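Local coordinates for protein ElaA (PDB 1XEB), which probably works as an acyl-CoA-dependent N-acetyltransferase of the GNAT superfamily, at residues 23-28 with 80-85; 49-54 with 63-68. All coordinates share one frame; numbering follows the deposited sequence.

Contact 1: 23-28 with 80-85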
# COMPACT_ATOMS: atom_id res chain seq x y z
N GLN A 23 -0.78 -0.85 13.56
CA GLN A 23 0.30 -0.37 14.39
C GLN A 23 1.53 0.02 13.57
O GLN A 23 2.23 0.98 13.91
CB GLN A 23 0.66 -1.43 15.41
CG GLN A 23 1.52 -0.89 16.51
CD GLN A 23 2.78 -1.68 16.63
OE1 GLN A 23 3.88 -1.17 16.40
NE2 GLN A 23 2.63 -2.96 17.00
N LEU A 24 1.79 -0.72 12.50
CA LEU A 24 2.95 -0.42 11.65
C LEU A 24 2.67 0.86 10.87
O LEU A 24 3.53 1.75 10.75
CB LEU A 24 3.20 -1.57 10.68
CG LEU A 24 4.33 -1.34 9.66
CD1 LEU A 24 5.63 -0.99 10.37
CD2 LEU A 24 4.50 -2.58 8.80
N ARG A 25 1.44 0.97 10.37
CA ARG A 25 1.03 2.13 9.59
C ARG A 25 1.09 3.41 10.41
O ARG A 25 1.51 4.47 9.91
CB ARG A 25 -0.38 1.89 9.04
CG ARG A 25 -0.38 1.08 7.75
CD ARG A 25 -1.75 0.53 7.41
NE ARG A 25 -2.83 1.50 7.58
CZ ARG A 25 -4.09 1.23 7.30
NH1 ARG A 25 -5.04 2.16 7.48
NH2 ARG A 25 -4.40 0.04 6.82
N THR A 26 0.68 3.32 11.67
CA THR A 26 0.67 4.47 12.55
C THR A 26 2.10 4.87 12.88
O THR A 26 2.46 6.06 12.90
CB THR A 26 -0.06 4.16 13.87
OG1 THR A 26 -1.43 3.85 13.59
CG2 THR A 26 0.00 5.35 14.78
N GLU A 27 2.92 3.86 13.15
CA GLU A 27 4.31 4.10 13.50
C GLU A 27 5.03 4.89 12.41
O GLU A 27 5.79 5.80 12.71
CB GLU A 27 5.02 2.78 13.75
CG GLU A 27 6.51 2.89 14.00
CD GLU A 27 7.13 1.54 14.28
OE1 GLU A 27 6.99 1.05 15.43
OE2 GLU A 27 7.72 0.95 13.34
N VAL A 28 4.79 4.54 11.15
CA VAL A 28 5.44 5.23 10.05
C VAL A 28 4.73 6.48 9.54
O VAL A 28 5.34 7.54 9.51
CB VAL A 28 5.68 4.26 8.88
CG1 VAL A 28 6.32 4.99 7.71
CG2 VAL A 28 6.61 3.14 9.36
N ARG A 80 -1.00 2.89 1.39
CA ARG A 80 -0.43 2.56 2.69
C ARG A 80 0.81 1.67 2.55
O ARG A 80 1.01 0.72 3.32
CB ARG A 80 -1.49 1.88 3.55
CG ARG A 80 -2.64 2.80 3.94
CD ARG A 80 -2.14 3.89 4.86
NE ARG A 80 -3.21 4.57 5.60
CZ ARG A 80 -4.01 5.50 5.10
NH1 ARG A 80 -4.93 6.06 5.88
NH2 ARG A 80 -3.89 5.88 3.84
N VAL A 81 1.63 1.97 1.54
CA VAL A 81 2.85 1.22 1.28
C VAL A 81 3.85 1.58 2.37
O VAL A 81 4.22 2.75 2.52
CB VAL A 81 3.43 1.55 -0.12
CG1 VAL A 81 4.80 0.88 -0.29
CG2 VAL A 81 2.48 1.05 -1.21
N VAL A 82 4.26 0.59 3.15
CA VAL A 82 5.16 0.84 4.27
C VAL A 82 6.09 -0.33 4.58
O VAL A 82 5.78 -1.49 4.32
CB VAL A 82 4.32 1.17 5.55
CG1 VAL A 82 3.53 -0.05 6.00
CG2 VAL A 82 5.21 1.64 6.67
N SER A 83 7.23 -0.01 5.14
CA SER A 83 8.19 -1.03 5.51
C SER A 83 8.79 -0.54 6.81
O SER A 83 9.04 0.66 6.96
CB SER A 83 9.27 -1.16 4.43
OG SER A 83 10.16 -0.06 4.47
N SER A 84 9.00 -1.44 7.76
CA SER A 84 9.57 -1.06 9.06
C SER A 84 10.95 -0.41 8.90
O SER A 84 11.80 -0.89 8.13
CB SER A 84 9.68 -2.28 9.97
OG SER A 84 10.17 -1.89 11.24
N SER A 85 11.18 0.67 9.63
CA SER A 85 12.46 1.37 9.53
C SER A 85 13.67 0.48 9.73
O SER A 85 14.71 0.70 9.13
CB SER A 85 12.52 2.53 10.54
OG SER A 85 12.53 2.06 11.88

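Contact 2: 49-54 with 63-68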
# COMPACT_ATOMS: atom_id res chain seq x y z
N THR A 49 -11.28 -5.12 0.05
CA THR A 49 -9.96 -4.61 0.36
C THR A 49 -9.04 -5.75 0.81
O THR A 49 -9.39 -6.54 1.71
CB THR A 49 -10.02 -3.59 1.48
OG1 THR A 49 -10.82 -2.49 1.08
CG2 THR A 49 -8.63 -3.11 1.80
N HIS A 50 -7.87 -5.87 0.19
CA HIS A 50 -6.94 -6.90 0.61
C HIS A 50 -5.78 -6.30 1.39
O HIS A 50 -5.56 -5.08 1.35
CB HIS A 50 -6.42 -7.71 -0.59
CG HIS A 50 -7.34 -8.82 -1.00
ND1 HIS A 50 -8.62 -8.58 -1.45
CD2 HIS A 50 -7.19 -10.16 -0.98
CE1 HIS A 50 -9.22 -9.74 -1.70
NE2 HIS A 50 -8.37 -10.71 -1.42
N HIS A 51 -5.06 -7.15 2.11
CA HIS A 51 -3.92 -6.70 2.90
C HIS A 51 -2.71 -7.61 2.67
O HIS A 51 -2.72 -8.80 3.02
CB HIS A 51 -4.32 -6.68 4.38
CG HIS A 51 -5.51 -5.81 4.67
ND1 HIS A 51 -5.40 -4.50 5.07
CD2 HIS A 51 -6.84 -6.06 4.54
CE1 HIS A 51 -6.61 -3.97 5.17
NE2 HIS A 51 -7.50 -4.90 4.86
N LEU A 52 -1.66 -7.03 2.07
CA LEU A 52 -0.44 -7.76 1.80
C LEU A 52 0.50 -7.55 2.97
O LEU A 52 0.78 -6.42 3.37
CB LEU A 52 0.21 -7.24 0.51
CG LEU A 52 1.52 -7.96 0.16
CD1 LEU A 52 1.21 -9.38 -0.27
CD2 LEU A 52 2.25 -7.20 -0.94
N MSE A 53 0.98 -8.65 3.54
CA MSE A 53 1.85 -8.57 4.70
C MSE A 53 3.08 -9.48 4.58
O MSE A 53 3.00 -10.58 4.02
CB MSE A 53 1.07 -8.96 5.96
CG MSE A 53 -0.16 -8.12 6.24
SE MSE A 53 -1.35 -8.91 7.59
CE MSE A 53 -0.43 -8.33 9.16
N ALA A 54 4.20 -9.00 5.09
CA ALA A 54 5.44 -9.76 5.10
C ALA A 54 5.85 -9.83 6.57
O ALA A 54 6.06 -8.80 7.22
CB ALA A 54 6.51 -9.06 4.28
N TYR A 63 4.13 -3.88 4.64
CA TYR A 63 2.71 -3.93 4.38
C TYR A 63 2.28 -3.00 3.26
O TYR A 63 2.94 -2.01 2.97
CB TYR A 63 1.97 -3.54 5.66
CG TYR A 63 0.49 -3.29 5.47
CD1 TYR A 63 -0.43 -4.33 5.63
CD2 TYR A 63 0.01 -2.04 5.12
CE1 TYR A 63 -1.80 -4.11 5.43
CE2 TYR A 63 -1.34 -1.81 4.91
CZ TYR A 63 -2.24 -2.85 5.08
OH TYR A 63 -3.60 -2.62 4.91
N LEU A 64 1.18 -3.36 2.63
CA LEU A 64 0.55 -2.52 1.62
C LEU A 64 -0.90 -2.98 1.50
O LEU A 64 -1.24 -4.15 1.70
CB LEU A 64 1.29 -2.55 0.27
CG LEU A 64 1.13 -3.63 -0.79
CD1 LEU A 64 -0.31 -3.68 -1.32
CD2 LEU A 64 2.10 -3.32 -1.92
N ARG A 65 -1.76 -2.02 1.19
CA ARG A 65 -3.18 -2.27 1.06
C ARG A 65 -3.68 -2.16 -0.38
O ARG A 65 -3.25 -1.28 -1.15
CB ARG A 65 -3.95 -1.28 1.95
CG ARG A 65 -5.45 -1.42 1.87
CD ARG A 65 -6.13 -0.43 2.81
NE ARG A 65 -5.94 0.96 2.39
CZ ARG A 65 -6.47 2.00 3.03
NH1 ARG A 65 -7.21 1.80 4.12
NH2 ARG A 65 -6.26 3.24 2.58
N LEU A 66 -4.60 -3.05 -0.73
CA LEU A 66 -5.22 -3.07 -2.04
C LEU A 66 -6.73 -2.81 -1.92
O LEU A 66 -7.46 -3.57 -1.28
CB LEU A 66 -4.96 -4.44 -2.70
CG LEU A 66 -3.47 -4.68 -2.99
CD1 LEU A 66 -3.11 -6.14 -2.83
CD2 LEU A 66 -3.17 -4.22 -4.38
N LEU A 67 -7.21 -1.72 -2.53
CA LEU A 67 -8.64 -1.41 -2.52
C LEU A 67 -9.26 -1.96 -3.82
O LEU A 67 -8.70 -1.76 -4.90
CB LEU A 67 -8.84 0.10 -2.42
CG LEU A 67 -8.52 0.81 -1.10
CD1 LEU A 67 -7.20 0.34 -0.57
CD2 LEU A 67 -8.49 2.33 -1.31
N ASP A 68 -10.41 -2.64 -3.72
CA ASP A 68 -11.05 -3.21 -4.90
C ASP A 68 -11.61 -2.18 -5.87
O ASP A 68 -12.05 -1.09 -5.47
CB ASP A 68 -12.16 -4.21 -4.52
CG ASP A 68 -13.39 -3.55 -3.94
OD1 ASP A 68 -13.55 -3.63 -2.70
OD2 ASP A 68 -14.20 -2.96 -4.70

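Contact 1: 23-28 with 80-85
Leu-24, Arg-25 and Val-28 of helix 15-32 pack against Arg-80, Val-82 and Ser-84 at the end of strand 76-83, a helix-on-sheet contact of the GNAT acetyltransferase fold. The helix segment runs almost perpendicular to the strand, at 84°, with the axes 8.7 Å apart, and no hydrogen bond joins the two; side chains carry most of the contact.

Val-82 is central, its two methyls serving different turns of the helix. With CG1 between the backbone N and the carbonyl carbon (chi1 67°), that methyl meets Leu-24 CD2 at 3.9 Å, the two side chains running past one another in opposing senses. Val-82 CG2 instead presses on Val-28 CG2 at 3.4 Å, a tight methyl-to-methyl approach. Beyond the strand, Leu-24 CD1 reaches the backbone of Ser-84, 4.2 Å from its CA. From here the chain leads on to the loop before helix 92-108, which in GNAT enzymes usually receives the coenzyme A pyrophosphate.

At the other end of the contact the side chains of Arg-25 and Arg-80 cross at about a right angle. Glu-39 OE2 forms salt bridges with NE of both, which probably offsets their repulsion, and Asp-44 takes NH2 of Arg-25. Arg-80 CG lies 3.9 Å above one face of the Arg-25 guanidinium, toward its rim, while Arg-80 NE stands 3.6 Å from Arg-25 NH1.

Contact 2: 49-54 with 63-68
Residues 50-54 and 63-67 run antiparallel as the two arms of a beta hairpin, their axes 4.9 Å apart. His-50 with Leu-66 and Leu-52 with Leu-64 are hydrogen-bonded pairs, each closed by two backbone bonds; the shortest, His-50 N to Leu-66 O, is 2.8 Å. They alternate with the non-hydrogen-bonded pairs His-51 with Arg-65 and Met-53 with Tyr-63.

On one face, Tyr-63 has CG anti to the backbone N (chi1 169°), and its side chain runs alongside that of His-51 in the same direction. Tyr-63 OH meets His-51 ND1 at 2.6 Å near the imidazole plane, in a short hydrogen bond whose donor could be either group. The rings approach by their edges, planes 31° apart. CG of Met-53, present as selenomethionine, touches the tyrosine edge at CD1, 3.8 Å away. His-51 NE2 is hydrogen-bonded to the backbone O of Asp-44, which fixes the imidazole from a second side.

The other face carries Leu-52, Leu-64 and Leu-66 beside His-50: Leu-52 CD2 packs on Leu-64 CG at 3.7 Å. Helix 92-108 covers this side, with Arg-99 against Leu-52 and Ala-100 against Leu-64, while strands 4-9 and 76-83 flank the hairpin within the sheet.

How the contacts relate
Contact 2 is the more deeply buried, all its touching residues being enclosed, whereas contact 1 is only partly buried and lies farther from the centre of the chain. They meet through neighbouring strands 59-67 and 76-83, where Val-82 O and Tyr-63 N are probably hydrogen-bonded. Contact 2 builds the sheet itself through backbone bonds; contact 1 lays a helix on it by methyl packing, with two arginines whose charges are met by Glu-39 from outside the segments. Their polar ends converge: Tyr-63 OH also has a weak hydrogen bond with Arg-25 NH2, and Asp-44 serves both contacts, its carboxylate on Arg-25 and its carbonyl on His-51. Asp-41 pairs with Arg-65 and, weakly, with Arg-80.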